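Local coordinates for protein ribonuclease T2 (Homo sapiens, PDB 3T0O) that cleaves single-stranded RNA, preferentially between purine and uridine residues, and so supplies RNA fragments sensed by TLR8 in innate immunity, at residues A[19-23]-A[170-174]. Sequence-based numbering, arbitrary orientation.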
loop_
_atom_site.group_PDB
_atom_site.type_symbol
_atom_site.label_atom_id
_atom_site.label_comp_id
_atom_site.label_asym_id
_atom_site.label_seq_id
_atom_site.Cartn_x
_atom_site.Cartn_y
_atom_site.Cartn_z
ATOM N N TRP A 19 0.233 -6.078 -3.550
ATOM C CA TRP A 19 0.985 -6.974 -4.393
ATOM C C TRP A 19 0.355 -6.942 -5.753
ATOM O O TRP A 19 -0.741 -7.422 -5.935
ATOM C CB TRP A 19 0.918 -8.363 -3.766
ATOM C CG TRP A 19 1.705 -9.365 -4.537
ATOM C CD1 TRP A 19 1.227 -10.524 -5.182
ATOM C CD2 TRP A 19 3.122 -9.354 -4.758
ATOM N NE1 TRP A 19 2.287 -11.196 -5.760
ATOM C CE2 TRP A 19 3.443 -10.502 -5.535
ATOM C CE3 TRP A 19 4.152 -8.500 -4.352
ATOM C CZ2 TRP A 19 4.756 -10.809 -5.926
ATOM C CZ3 TRP A 19 5.452 -8.788 -4.759
ATOM C CH2 TRP A 19 5.742 -9.902 -5.565
ATOM N N PRO A 20 1.033 -6.340 -6.721
ATOM C CA PRO A 20 0.407 -6.138 -8.028
ATOM C C PRO A 20 -0.144 -7.371 -8.680
ATOM O O PRO A 20 -1.236 -7.366 -9.215
ATOM C CB PRO A 20 1.569 -5.581 -8.876
ATOM C CG PRO A 20 2.295 -4.656 -7.895
ATOM C CD PRO A 20 2.297 -5.595 -6.600
ATOM N N GLU A 21 0.534 -8.481 -8.627
ATOM C CA GLU A 21 -0.035 -9.648 -9.312
ATOM C C GLU A 21 -1.374 -10.079 -8.735
ATOM O O GLU A 21 -2.227 -10.600 -9.491
ATOM C CB GLU A 21 0.978 -10.777 -9.200
ATOM C CG GLU A 21 0.494 -12.158 -9.753
ATOM C CD GLU A 21 0.061 -12.119 -11.200
ATOM O OE1 GLU A 21 0.645 -11.333 -11.933
ATOM O OE2 GLU A 21 -0.807 -12.961 -11.610
ATOM N N THR A 22 -1.533 -9.833 -7.437
ATOM C CA THR A 22 -2.863 -10.095 -6.892
ATOM C C THR A 22 -3.906 -9.063 -7.215
ATOM O O THR A 22 -5.046 -9.430 -7.616
ATOM C CB THR A 22 -2.782 -10.226 -5.404
ATOM O OG1 THR A 22 -1.924 -11.326 -5.117
ATOM C CG2 THR A 22 -4.151 -10.503 -4.753
ATOM N N VAL A 23 -3.577 -7.799 -7.058
ATOM C CA VAL A 23 -4.586 -6.772 -7.173
ATOM C C VAL A 23 -4.884 -6.288 -8.590
ATOM O O VAL A 23 -5.952 -5.659 -8.818
ATOM C CB VAL A 23 -4.346 -5.595 -6.208
ATOM C CG1 VAL A 23 -4.323 -6.072 -4.702
ATOM C CG2 VAL A 23 -3.077 -4.802 -6.576
ATOM N N GLN A 170 -7.178 -18.548 -0.807
ATOM C CA GLN A 170 -7.077 -17.074 -0.835
ATOM C C GLN A 170 -5.680 -16.654 -1.329
ATOM O O GLN A 170 -4.688 -17.351 -1.166
ATOM C CB GLN A 170 -7.353 -16.519 0.542
ATOM C CG GLN A 170 -6.277 -16.960 1.566
ATOM C CD GLN A 170 -6.570 -16.682 2.988
ATOM O OE1 GLN A 170 -7.474 -15.903 3.339
ATOM N NE2 GLN A 170 -5.836 -17.363 3.826
ATOM N N THR A 171 -5.650 -15.446 -1.861
ATOM C CA THR A 171 -4.434 -14.912 -2.413
ATOM C C THR A 171 -4.053 -13.626 -1.679
ATOM O O THR A 171 -4.883 -12.718 -1.581
ATOM C CB THR A 171 -4.693 -14.573 -3.848
ATOM O OG1 THR A 171 -5.275 -15.727 -4.503
ATOM C CG2 THR A 171 -3.345 -14.216 -4.493
ATOM N N ILE A 172 -2.818 -13.546 -1.168
ATOM C CA ILE A 172 -2.421 -12.316 -0.430
ATOM C C ILE A 172 -2.356 -11.162 -1.384
ATOM O O ILE A 172 -1.770 -11.290 -2.447
ATOM C CB ILE A 172 -1.137 -12.527 0.362
ATOM C CG1 ILE A 172 -0.870 -11.286 1.250
ATOM C CG2 ILE A 172 0.119 -12.709 -0.574
ATOM C CD1 ILE A 172 0.372 -11.501 2.170
ATOM N N GLY A 173 -2.891 -10.023 -0.928
ATOM C CA GLY A 173 -2.986 -8.825 -1.793
ATOM C C GLY A 173 -2.443 -7.577 -1.131
ATOM O O GLY A 173 -2.002 -6.720 -1.853
ATOM N N GLN A 174 -2.573 -7.460 0.199
ATOM C CA GLN A 174 -2.332 -6.093 0.769
ATOM C C GLN A 174 -1.840 -6.224 2.188
ATOM O O GLN A 174 -2.336 -7.066 2.919
ATOM C CB GLN A 174 -3.646 -5.284 0.637
ATOM C CG GLN A 174 -3.501 -3.837 1.149
ATOM C CD GLN A 174 -4.637 -3.005 0.510
ATOM O OE1 GLN A 174 -4.433 -2.490 -0.572
ATOM N NE2 GLN A 174 -5.702 -2.837 1.227
#
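Trp19 N donates to Gly173 O at 2.9 Å, the one backbone bond between 19-23 and 170-174, with an N-H...O angle of 156°. The CA atoms of the same two residues lie 5.1 Å apart. Thr22 makes the second bond. Its OG1 gives its proton to Ile172 O at 2.7 Å, tilted 29° from that carbonyl plane. Two successive strand carbonyls thus accept bonds from the short helical turn and its N-cap residue, one from a backbone N-H and one from a hydroxyl. The chi1 of -61° places OG1 beside the Thr22 backbone N and turns CG2 anti to that N. CG2 then rests on the strand backbone, 3.6 Å from Gly173 CA. Val23 adds CG1, which meets Gly173 O at 3.7 Å.

Strand 12-18 pairs antiparallel with strand 171-180 in the central sheet of this RNase T2 fold. Trp19 follows the first of these strands directly and is the N-cap residue of helix 20-23. Its bond to Gly173 thus falls where the chain leaves the sheet and turns into the helix. Opposite Gln159 of strand 157-161, strand 171-180 has two residues, Gly173 and Gln174, in place of one: a classic beta bulge.

Trp19 CB passes Gly173 O at 3.9 Å. Its CD1 lies 4.1 Å from Ile172 O, which approaches the ring obliquely, and the far end of the indole then leads away from the strand. Thr22 OG1 lies at the ring edge, in its plane. Trp19 NE1 bonds to Pro225 O, and Tyr224 meets the indole edge-to-face. Gln174 OE1 is hydrogen-bonded to ND1 of His41, a predicted active-site residue, which links this strand to the probable catalytic centre.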